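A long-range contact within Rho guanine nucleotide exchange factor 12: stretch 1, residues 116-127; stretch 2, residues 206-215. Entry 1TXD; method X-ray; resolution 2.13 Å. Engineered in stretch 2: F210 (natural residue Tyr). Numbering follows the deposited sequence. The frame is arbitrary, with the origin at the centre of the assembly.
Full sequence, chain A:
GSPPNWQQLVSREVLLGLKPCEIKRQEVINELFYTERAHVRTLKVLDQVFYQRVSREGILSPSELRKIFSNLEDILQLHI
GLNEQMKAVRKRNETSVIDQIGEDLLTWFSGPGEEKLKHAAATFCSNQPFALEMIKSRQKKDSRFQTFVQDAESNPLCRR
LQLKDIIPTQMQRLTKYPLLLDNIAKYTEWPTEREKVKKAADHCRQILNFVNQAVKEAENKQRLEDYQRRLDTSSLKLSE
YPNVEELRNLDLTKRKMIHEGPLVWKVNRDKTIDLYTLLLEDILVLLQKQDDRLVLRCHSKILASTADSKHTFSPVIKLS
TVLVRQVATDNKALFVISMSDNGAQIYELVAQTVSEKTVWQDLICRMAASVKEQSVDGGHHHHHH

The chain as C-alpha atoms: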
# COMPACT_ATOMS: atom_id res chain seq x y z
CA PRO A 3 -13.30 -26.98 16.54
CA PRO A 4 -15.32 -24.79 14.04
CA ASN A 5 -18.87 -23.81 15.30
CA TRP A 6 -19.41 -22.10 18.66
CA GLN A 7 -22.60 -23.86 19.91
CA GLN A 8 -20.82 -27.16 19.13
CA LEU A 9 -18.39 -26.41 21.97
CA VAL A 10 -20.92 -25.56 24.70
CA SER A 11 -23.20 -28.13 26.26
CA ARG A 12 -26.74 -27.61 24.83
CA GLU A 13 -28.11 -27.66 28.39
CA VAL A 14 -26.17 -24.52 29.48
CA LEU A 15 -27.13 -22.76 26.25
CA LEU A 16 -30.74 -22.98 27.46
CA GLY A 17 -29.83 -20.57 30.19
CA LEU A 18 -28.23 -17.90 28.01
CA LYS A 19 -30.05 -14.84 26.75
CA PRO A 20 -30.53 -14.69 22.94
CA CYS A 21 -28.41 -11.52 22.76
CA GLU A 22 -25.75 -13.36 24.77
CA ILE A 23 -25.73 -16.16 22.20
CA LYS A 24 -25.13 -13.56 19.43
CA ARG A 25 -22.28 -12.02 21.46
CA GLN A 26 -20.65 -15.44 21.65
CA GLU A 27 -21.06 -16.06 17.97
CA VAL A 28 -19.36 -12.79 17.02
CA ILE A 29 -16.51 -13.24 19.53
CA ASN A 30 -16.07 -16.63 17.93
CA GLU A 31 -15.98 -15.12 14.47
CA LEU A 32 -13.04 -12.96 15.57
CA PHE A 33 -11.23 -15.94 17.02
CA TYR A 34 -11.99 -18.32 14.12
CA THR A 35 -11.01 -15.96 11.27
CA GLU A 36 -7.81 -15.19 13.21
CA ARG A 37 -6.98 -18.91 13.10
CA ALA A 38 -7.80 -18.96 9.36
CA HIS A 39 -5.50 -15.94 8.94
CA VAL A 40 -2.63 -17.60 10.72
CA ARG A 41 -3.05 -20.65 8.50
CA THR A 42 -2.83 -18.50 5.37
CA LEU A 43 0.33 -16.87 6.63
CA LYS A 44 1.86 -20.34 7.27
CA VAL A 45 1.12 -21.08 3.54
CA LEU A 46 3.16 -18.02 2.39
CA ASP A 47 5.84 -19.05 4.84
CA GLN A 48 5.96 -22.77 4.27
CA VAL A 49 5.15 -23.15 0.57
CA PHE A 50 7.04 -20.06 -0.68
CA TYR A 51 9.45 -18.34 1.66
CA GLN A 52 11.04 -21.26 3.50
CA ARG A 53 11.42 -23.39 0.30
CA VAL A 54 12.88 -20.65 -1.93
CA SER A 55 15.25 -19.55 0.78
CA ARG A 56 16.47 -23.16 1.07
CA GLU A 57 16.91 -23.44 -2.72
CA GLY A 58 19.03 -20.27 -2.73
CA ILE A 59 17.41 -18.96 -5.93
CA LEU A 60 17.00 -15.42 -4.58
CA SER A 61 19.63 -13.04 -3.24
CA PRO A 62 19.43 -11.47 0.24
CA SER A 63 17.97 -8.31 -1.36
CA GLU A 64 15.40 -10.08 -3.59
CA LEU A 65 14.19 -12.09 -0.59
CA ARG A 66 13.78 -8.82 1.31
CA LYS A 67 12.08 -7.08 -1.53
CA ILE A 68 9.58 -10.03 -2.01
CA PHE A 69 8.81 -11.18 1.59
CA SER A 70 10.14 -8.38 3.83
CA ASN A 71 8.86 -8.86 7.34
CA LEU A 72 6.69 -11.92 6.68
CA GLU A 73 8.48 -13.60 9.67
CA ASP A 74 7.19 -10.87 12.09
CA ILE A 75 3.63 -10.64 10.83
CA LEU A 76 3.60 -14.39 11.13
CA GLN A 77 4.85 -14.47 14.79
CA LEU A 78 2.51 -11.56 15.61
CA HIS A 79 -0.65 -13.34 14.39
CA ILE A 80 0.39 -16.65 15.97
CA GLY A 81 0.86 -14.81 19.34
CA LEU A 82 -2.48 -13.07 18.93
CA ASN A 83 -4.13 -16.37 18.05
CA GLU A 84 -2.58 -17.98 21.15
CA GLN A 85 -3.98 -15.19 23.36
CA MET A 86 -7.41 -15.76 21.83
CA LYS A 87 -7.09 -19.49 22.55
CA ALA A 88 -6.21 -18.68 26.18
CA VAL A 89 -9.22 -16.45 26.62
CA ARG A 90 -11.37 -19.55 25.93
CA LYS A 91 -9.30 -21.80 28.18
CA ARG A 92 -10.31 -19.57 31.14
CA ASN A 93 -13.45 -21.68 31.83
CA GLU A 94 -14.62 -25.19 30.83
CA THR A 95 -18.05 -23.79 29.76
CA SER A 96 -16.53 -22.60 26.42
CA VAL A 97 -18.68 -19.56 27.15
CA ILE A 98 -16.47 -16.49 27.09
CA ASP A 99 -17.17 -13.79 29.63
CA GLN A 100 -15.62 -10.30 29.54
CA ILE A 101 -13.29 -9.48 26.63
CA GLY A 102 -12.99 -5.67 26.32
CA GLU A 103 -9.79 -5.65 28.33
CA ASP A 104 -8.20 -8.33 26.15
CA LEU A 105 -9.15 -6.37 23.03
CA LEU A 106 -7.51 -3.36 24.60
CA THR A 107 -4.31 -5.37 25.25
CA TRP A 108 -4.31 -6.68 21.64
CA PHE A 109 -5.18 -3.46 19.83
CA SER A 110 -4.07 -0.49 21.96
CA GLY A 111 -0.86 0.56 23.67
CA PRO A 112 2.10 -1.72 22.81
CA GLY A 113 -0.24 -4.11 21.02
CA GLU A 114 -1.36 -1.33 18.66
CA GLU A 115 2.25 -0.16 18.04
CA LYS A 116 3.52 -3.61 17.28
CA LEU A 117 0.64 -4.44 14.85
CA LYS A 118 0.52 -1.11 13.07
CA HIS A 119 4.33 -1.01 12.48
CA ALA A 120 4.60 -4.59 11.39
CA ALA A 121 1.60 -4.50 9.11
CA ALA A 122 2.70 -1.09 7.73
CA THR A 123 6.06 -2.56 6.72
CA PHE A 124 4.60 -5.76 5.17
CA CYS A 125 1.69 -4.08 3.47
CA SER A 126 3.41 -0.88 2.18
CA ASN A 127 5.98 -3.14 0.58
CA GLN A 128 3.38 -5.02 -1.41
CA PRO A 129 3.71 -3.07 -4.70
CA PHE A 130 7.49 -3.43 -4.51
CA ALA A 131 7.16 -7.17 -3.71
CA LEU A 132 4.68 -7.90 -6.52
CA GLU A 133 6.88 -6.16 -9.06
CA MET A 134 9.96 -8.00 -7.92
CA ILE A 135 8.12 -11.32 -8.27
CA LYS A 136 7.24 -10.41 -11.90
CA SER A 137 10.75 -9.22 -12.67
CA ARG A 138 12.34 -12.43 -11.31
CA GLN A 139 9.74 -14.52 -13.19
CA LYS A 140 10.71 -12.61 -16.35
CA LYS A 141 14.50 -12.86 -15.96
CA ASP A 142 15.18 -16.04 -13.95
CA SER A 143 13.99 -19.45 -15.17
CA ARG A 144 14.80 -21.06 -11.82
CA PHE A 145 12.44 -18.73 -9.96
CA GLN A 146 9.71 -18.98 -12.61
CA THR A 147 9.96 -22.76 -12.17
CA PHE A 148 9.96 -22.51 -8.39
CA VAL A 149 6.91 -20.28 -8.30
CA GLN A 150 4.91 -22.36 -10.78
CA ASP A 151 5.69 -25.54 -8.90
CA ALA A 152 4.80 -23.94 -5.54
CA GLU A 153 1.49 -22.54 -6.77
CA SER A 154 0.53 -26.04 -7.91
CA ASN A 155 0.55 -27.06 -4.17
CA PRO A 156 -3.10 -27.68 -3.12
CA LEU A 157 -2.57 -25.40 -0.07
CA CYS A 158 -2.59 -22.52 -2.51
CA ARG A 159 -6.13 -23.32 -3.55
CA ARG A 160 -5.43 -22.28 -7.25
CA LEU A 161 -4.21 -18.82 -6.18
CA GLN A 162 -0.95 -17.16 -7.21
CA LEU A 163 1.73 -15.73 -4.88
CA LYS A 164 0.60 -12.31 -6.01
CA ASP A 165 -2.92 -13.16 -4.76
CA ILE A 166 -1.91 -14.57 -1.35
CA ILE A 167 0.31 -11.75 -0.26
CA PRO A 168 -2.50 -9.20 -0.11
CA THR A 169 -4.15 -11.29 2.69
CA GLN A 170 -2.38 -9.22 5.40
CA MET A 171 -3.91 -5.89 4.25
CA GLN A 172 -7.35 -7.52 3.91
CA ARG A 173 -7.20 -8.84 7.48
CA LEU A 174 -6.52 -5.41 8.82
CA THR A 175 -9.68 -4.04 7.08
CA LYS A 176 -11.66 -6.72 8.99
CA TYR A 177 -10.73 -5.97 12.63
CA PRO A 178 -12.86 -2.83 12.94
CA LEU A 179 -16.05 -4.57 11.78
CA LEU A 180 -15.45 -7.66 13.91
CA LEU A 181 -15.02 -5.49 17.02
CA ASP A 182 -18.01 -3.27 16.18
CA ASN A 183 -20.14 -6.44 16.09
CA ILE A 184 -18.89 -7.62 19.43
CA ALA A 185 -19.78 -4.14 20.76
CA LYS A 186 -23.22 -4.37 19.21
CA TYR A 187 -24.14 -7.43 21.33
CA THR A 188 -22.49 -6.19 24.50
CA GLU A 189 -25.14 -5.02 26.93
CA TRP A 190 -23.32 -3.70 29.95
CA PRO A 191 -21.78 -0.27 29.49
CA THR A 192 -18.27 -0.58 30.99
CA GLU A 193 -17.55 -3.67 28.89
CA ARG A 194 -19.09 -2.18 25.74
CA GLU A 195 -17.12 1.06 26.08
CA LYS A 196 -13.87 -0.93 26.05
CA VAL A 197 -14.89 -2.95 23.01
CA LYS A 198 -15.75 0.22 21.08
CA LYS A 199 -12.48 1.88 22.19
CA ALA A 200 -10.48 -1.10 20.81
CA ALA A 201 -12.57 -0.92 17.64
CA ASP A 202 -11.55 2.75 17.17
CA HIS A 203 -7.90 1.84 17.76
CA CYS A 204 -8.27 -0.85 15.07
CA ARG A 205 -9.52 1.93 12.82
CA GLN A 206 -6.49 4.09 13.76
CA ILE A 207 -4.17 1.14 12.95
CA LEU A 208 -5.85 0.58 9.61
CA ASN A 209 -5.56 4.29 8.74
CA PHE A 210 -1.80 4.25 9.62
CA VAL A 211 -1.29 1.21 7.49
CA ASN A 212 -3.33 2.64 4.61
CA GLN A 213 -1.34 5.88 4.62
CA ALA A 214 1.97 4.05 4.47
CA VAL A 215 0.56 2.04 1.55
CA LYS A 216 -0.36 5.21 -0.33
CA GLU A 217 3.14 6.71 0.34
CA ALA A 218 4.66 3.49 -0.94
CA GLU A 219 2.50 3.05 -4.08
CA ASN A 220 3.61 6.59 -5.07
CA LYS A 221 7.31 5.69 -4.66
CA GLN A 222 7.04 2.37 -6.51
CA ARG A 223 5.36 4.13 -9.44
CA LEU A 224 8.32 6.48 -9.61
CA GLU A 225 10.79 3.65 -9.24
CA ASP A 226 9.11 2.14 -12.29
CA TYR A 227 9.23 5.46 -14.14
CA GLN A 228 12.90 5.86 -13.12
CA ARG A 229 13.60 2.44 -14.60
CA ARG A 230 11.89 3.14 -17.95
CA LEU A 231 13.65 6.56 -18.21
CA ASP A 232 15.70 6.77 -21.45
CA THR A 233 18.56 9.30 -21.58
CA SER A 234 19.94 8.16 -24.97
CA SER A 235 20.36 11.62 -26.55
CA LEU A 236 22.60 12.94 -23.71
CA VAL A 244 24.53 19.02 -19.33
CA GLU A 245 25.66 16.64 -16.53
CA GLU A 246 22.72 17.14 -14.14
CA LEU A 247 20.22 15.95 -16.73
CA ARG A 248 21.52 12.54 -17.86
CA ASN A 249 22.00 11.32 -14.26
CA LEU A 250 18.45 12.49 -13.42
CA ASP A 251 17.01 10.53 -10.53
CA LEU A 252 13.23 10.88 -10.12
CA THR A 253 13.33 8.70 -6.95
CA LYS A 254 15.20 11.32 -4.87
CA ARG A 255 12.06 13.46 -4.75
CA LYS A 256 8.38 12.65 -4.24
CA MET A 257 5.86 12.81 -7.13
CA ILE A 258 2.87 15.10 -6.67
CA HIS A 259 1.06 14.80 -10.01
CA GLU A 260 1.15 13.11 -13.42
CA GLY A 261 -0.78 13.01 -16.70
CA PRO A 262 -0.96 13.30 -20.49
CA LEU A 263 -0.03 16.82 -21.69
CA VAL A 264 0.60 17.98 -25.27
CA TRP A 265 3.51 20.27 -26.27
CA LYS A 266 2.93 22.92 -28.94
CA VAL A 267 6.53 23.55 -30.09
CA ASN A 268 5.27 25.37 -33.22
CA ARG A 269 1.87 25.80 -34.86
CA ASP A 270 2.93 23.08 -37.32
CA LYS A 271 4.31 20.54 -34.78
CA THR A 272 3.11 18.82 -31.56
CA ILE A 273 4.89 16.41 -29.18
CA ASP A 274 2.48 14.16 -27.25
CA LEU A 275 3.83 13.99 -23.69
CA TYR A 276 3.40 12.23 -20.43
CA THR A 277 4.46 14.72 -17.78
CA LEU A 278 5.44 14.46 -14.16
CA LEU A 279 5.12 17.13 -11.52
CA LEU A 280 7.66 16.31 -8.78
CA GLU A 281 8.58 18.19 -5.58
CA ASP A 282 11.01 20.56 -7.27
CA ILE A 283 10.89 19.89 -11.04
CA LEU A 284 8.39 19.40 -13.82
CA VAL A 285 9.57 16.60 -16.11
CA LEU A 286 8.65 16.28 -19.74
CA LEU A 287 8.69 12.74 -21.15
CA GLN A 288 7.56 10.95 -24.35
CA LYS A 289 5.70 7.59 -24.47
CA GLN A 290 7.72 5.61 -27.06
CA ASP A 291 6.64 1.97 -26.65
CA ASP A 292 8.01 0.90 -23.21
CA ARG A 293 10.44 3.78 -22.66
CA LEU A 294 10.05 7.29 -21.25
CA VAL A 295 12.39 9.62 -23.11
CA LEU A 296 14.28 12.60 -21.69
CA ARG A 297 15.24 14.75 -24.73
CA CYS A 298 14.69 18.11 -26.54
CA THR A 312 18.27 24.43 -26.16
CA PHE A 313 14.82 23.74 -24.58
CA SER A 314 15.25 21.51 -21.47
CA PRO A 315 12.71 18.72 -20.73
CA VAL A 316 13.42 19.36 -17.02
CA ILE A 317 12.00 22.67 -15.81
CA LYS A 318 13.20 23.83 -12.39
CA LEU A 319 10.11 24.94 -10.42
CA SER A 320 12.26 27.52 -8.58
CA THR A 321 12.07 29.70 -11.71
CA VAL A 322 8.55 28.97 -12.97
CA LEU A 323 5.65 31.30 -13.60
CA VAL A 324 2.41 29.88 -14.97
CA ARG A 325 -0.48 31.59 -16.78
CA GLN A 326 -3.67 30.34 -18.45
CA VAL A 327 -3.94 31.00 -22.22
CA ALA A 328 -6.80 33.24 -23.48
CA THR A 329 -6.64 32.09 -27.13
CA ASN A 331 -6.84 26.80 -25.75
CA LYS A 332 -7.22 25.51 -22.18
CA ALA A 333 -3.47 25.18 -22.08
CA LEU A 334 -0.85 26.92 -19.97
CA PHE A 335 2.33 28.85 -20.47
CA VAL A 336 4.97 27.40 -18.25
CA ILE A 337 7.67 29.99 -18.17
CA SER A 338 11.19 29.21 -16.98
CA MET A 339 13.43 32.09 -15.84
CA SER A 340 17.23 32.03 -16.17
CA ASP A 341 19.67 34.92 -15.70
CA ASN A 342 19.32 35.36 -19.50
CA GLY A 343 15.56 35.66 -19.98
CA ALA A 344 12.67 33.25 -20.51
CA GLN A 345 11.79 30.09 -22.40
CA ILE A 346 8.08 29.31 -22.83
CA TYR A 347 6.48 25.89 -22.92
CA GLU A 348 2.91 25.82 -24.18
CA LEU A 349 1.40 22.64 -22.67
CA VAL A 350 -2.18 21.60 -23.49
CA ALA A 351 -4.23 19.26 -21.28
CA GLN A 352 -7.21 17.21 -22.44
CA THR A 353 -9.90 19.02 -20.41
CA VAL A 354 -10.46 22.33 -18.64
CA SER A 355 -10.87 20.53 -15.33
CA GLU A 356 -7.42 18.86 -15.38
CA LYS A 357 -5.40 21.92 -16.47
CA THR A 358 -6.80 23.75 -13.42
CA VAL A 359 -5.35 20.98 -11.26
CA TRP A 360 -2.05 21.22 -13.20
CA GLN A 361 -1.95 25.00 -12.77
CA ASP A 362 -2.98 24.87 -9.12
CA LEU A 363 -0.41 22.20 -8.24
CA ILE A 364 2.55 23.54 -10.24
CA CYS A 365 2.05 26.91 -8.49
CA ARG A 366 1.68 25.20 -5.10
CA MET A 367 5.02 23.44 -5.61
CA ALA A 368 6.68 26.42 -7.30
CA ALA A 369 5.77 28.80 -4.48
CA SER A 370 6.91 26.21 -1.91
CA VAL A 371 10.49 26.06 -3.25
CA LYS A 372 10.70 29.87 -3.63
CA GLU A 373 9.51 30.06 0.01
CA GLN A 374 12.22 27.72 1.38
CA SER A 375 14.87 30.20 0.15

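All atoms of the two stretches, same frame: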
# COMPACT_ATOMS: atom_id res chain seq x y z
N LYS A 116 2.92 -2.48 17.90
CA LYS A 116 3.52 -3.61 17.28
C LYS A 116 2.75 -3.99 15.97
O LYS A 116 3.37 -4.18 14.98
CB LYS A 116 3.59 -4.77 18.26
CG LYS A 116 4.12 -6.04 17.61
CD LYS A 116 4.44 -7.12 18.67
CE LYS A 116 5.31 -8.27 18.10
NZ LYS A 116 6.81 -8.10 18.46
N LEU A 117 1.42 -4.05 16.00
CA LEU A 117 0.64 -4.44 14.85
C LEU A 117 0.72 -3.41 13.78
O LEU A 117 0.98 -3.78 12.67
CB LEU A 117 -0.84 -4.74 15.21
CG LEU A 117 -1.86 -5.05 14.13
CD1 LEU A 117 -1.34 -6.17 13.29
CD2 LEU A 117 -3.26 -5.41 14.73
N LYS A 118 0.53 -2.13 14.10
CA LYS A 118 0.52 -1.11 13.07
C LYS A 118 1.90 -1.01 12.40
O LYS A 118 1.97 -1.00 11.20
CB LYS A 118 -0.02 0.24 13.57
CG LYS A 118 0.96 1.29 14.04
CD LYS A 118 0.21 2.36 14.89
CE LYS A 118 0.86 3.75 14.90
NZ LYS A 118 0.03 4.75 15.64
N HIS A 119 3.00 -1.05 13.15
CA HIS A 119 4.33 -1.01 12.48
C HIS A 119 4.67 -2.23 11.68
O HIS A 119 5.26 -2.14 10.63
CB HIS A 119 5.44 -0.70 13.45
CG HIS A 119 5.43 0.72 13.89
ND1 HIS A 119 6.31 1.65 13.43
CD2 HIS A 119 4.66 1.37 14.80
CE1 HIS A 119 6.09 2.81 14.01
NE2 HIS A 119 5.09 2.66 14.85
N ALA A 120 4.22 -3.38 12.11
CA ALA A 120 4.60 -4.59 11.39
C ALA A 120 3.75 -4.67 10.13
O ALA A 120 4.27 -4.90 9.03
CB ALA A 120 4.44 -5.80 12.23
N ALA A 121 2.46 -4.47 10.28
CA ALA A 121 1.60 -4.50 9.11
C ALA A 121 1.93 -3.38 8.11
O ALA A 121 1.67 -3.51 6.89
CB ALA A 121 0.12 -4.39 9.51
N ALA A 122 2.42 -2.26 8.62
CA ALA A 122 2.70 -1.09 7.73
C ALA A 122 3.89 -1.42 6.85
O ALA A 122 3.93 -1.05 5.66
CB ALA A 122 3.02 0.22 8.55
N THR A 123 4.85 -2.13 7.44
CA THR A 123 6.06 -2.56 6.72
C THR A 123 5.70 -3.65 5.68
O THR A 123 6.00 -3.49 4.47
CB THR A 123 7.09 -3.05 7.72
OG1 THR A 123 7.57 -1.94 8.49
CG2 THR A 123 8.31 -3.61 7.05
N PHE A 124 5.09 -4.75 6.12
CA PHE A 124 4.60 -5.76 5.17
C PHE A 124 3.72 -5.15 4.07
O PHE A 124 4.02 -5.27 2.90
CB PHE A 124 3.89 -6.92 5.81
CG PHE A 124 3.65 -8.04 4.86
CD1 PHE A 124 4.66 -8.86 4.50
CD2 PHE A 124 2.40 -8.31 4.38
CE1 PHE A 124 4.46 -9.90 3.62
CE2 PHE A 124 2.20 -9.36 3.51
CZ PHE A 124 3.22 -10.15 3.15
N CYS A 125 2.67 -4.47 4.44
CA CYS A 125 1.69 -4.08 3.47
C CYS A 125 2.13 -2.95 2.51
O CYS A 125 1.68 -2.89 1.38
CB CYS A 125 0.38 -3.65 4.17
SG CYS A 125 -0.44 -4.89 5.21
N SER A 126 2.96 -2.04 2.98
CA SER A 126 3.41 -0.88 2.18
C SER A 126 4.44 -1.37 1.17
O SER A 126 4.59 -0.80 0.15
CB SER A 126 4.01 0.23 3.07
OG SER A 126 5.23 -0.20 3.68
N ASN A 127 5.09 -2.47 1.49
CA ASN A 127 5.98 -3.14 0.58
C ASN A 127 5.39 -3.94 -0.57
O ASN A 127 6.14 -4.33 -1.52
CB ASN A 127 6.86 -4.16 1.32
CG ASN A 127 8.08 -4.54 0.49
OD1 ASN A 127 8.68 -3.68 -0.07
ND2 ASN A 127 8.36 -5.81 0.33
N GLN A 206 -7.76 3.33 13.78
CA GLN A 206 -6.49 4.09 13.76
C GLN A 206 -5.34 3.29 13.11
O GLN A 206 -4.62 3.83 12.32
CB GLN A 206 -6.05 4.48 15.17
CG GLN A 206 -6.63 5.78 15.73
CD GLN A 206 -6.03 6.13 17.10
OE1 GLN A 206 -6.77 6.44 18.04
NE2 GLN A 206 -4.69 6.04 17.22
N ILE A 207 -5.18 2.04 13.51
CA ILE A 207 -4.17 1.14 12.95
C ILE A 207 -4.34 0.99 11.43
O ILE A 207 -3.38 1.08 10.68
CB ILE A 207 -4.28 -0.24 13.58
CG1 ILE A 207 -3.76 -0.23 15.00
CG2 ILE A 207 -3.55 -1.26 12.78
CD1 ILE A 207 -4.04 -1.55 15.81
N LEU A 208 -5.55 0.72 11.00
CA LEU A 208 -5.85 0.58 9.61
C LEU A 208 -5.47 1.85 8.87
O LEU A 208 -4.79 1.76 7.86
CB LEU A 208 -7.33 0.26 9.39
CG LEU A 208 -7.87 0.27 7.97
CD1 LEU A 208 -7.15 -0.76 7.12
CD2 LEU A 208 -9.46 0.08 7.95
N ASN A 209 -5.91 3.02 9.36
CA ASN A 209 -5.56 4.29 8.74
C ASN A 209 -4.06 4.56 8.62
O ASN A 209 -3.64 5.17 7.64
CB ASN A 209 -6.23 5.47 9.46
CG ASN A 209 -7.73 5.47 9.31
OD1 ASN A 209 -8.47 5.62 10.29
ND2 ASN A 209 -8.20 5.30 8.07
N PHE A 210 -3.27 4.10 9.61
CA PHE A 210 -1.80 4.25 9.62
C PHE A 210 -1.23 3.33 8.58
O PHE A 210 -0.27 3.64 7.89
CB PHE A 210 -1.23 3.88 11.01
CG PHE A 210 0.30 3.96 11.13
CD1 PHE A 210 1.10 2.86 10.90
CD2 PHE A 210 0.92 5.15 11.54
CE1 PHE A 210 2.51 2.92 11.05
CE2 PHE A 210 2.32 5.24 11.68
CZ PHE A 210 3.12 4.11 11.43
N VAL A 211 -1.78 2.13 8.48
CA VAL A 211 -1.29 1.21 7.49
C VAL A 211 -1.64 1.72 6.10
O VAL A 211 -0.78 1.86 5.26
CB VAL A 211 -1.76 -0.16 7.72
CG1 VAL A 211 -1.44 -1.06 6.49
CG2 VAL A 211 -1.06 -0.65 8.97
N ASN A 212 -2.90 2.07 5.89
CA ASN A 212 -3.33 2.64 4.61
C ASN A 212 -2.53 3.83 4.11
O ASN A 212 -2.44 4.05 2.90
CB ASN A 212 -4.82 3.05 4.64
CG ASN A 212 -5.76 1.87 4.41
OD1 ASN A 212 -5.34 0.78 3.96
ND2 ASN A 212 -7.03 2.05 4.75
N GLN A 213 -1.99 4.64 5.02
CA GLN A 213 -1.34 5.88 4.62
C GLN A 213 0.08 5.53 4.16
O GLN A 213 0.61 6.07 3.21
CB GLN A 213 -1.40 6.88 5.80
CG GLN A 213 -0.86 8.27 5.58
CD GLN A 213 -1.17 8.83 4.19
OE1 GLN A 213 -2.35 9.00 3.85
NE2 GLN A 213 -0.13 9.09 3.40
N ALA A 214 0.68 4.56 4.84
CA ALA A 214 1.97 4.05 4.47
C ALA A 214 1.88 3.40 3.10
O ALA A 214 2.81 3.47 2.33
CB ALA A 214 2.47 3.02 5.53
N VAL A 215 0.76 2.75 2.81
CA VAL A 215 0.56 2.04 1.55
C VAL A 215 0.51 3.05 0.45
O VAL A 215 1.24 2.91 -0.52
CB VAL A 215 -0.73 1.08 1.56
CG1 VAL A 215 -1.18 0.67 0.14
CG2 VAL A 215 -0.46 -0.23 2.38

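Two helices whose touching residues are at least 86 positions apart in sequence pack side by side, their N-to-C directions 30° apart and their axes 8.5 Å apart at closest approach. No hydrogen bond crosses between them. Most backbone amides bond within their own helix, and the contact, 579 Å² of buried surface summed over both sides, rests on shape, apolar packing and contacts around the F210 ring. The register repeats every four residues: K118 lies nearest I207, A122 nearest V211 and S126 nearest V215, with CA–CA distances narrowing from 5.2 to 4.6 to 4.1 Å.

Along stretch 1 the contact opens with L117, whose CB points sideways. Its branched end still meets I207, CD2 of L117 lying 4.1 Å from CD1 of I207, a buried pairing of two aliphatic chains at the wider end of the register.

K118 points toward stretch 2 and does two jobs. Its CB packs 3.9 Å from CG2 of I207, while the rest of the chain, with chi1 at 95°, between wells, and the later torsions all t, lies across one face of F210, an engineered residue that is Tyr in the natural sequence. CE of K118 sits 3.7 Å from the centroid of the F210 ring in a CH-pi contact, and NZ of K118, 4.7 Å from the centroid of the F210 ring, adds an off-centre cation-pi interaction. In this partly exposed place the lysine's methylenes cover the ring and its amine remains near it.

H119 starts away from stretch 2, but the end of its side chain comes nearer, CE1 of H119 reaching 4.1 Å from CZ of F210 in an oblique aromatic pair. A120 faces away and takes no part.

At A121 and A122 small side chains sit where the helices lie close. CB of A121 lies 4.0 Å from CG2 of V211, and CG2 of V211 also lies 3.8 Å from O of K118. CB of A122 touches CE1 of F210 at 3.7 Å and CB of A214 at 4.2 Å, an alanine-to-alanine meeting that needs little room.

T123 faces away, its OG1 donating to O of H119 at 3.2 Å. CB of C125 points toward stretch 2, 3.9 Å from CG1 of V211 and 4.0 Å from CG2 of V215.

S126 closes the contact at the narrowest of the three register pairs: CB of S126 lies 3.5 Å from O of A214, and CG2 of V215 rests 3.9 Å from N of S126. A compact residue fits here.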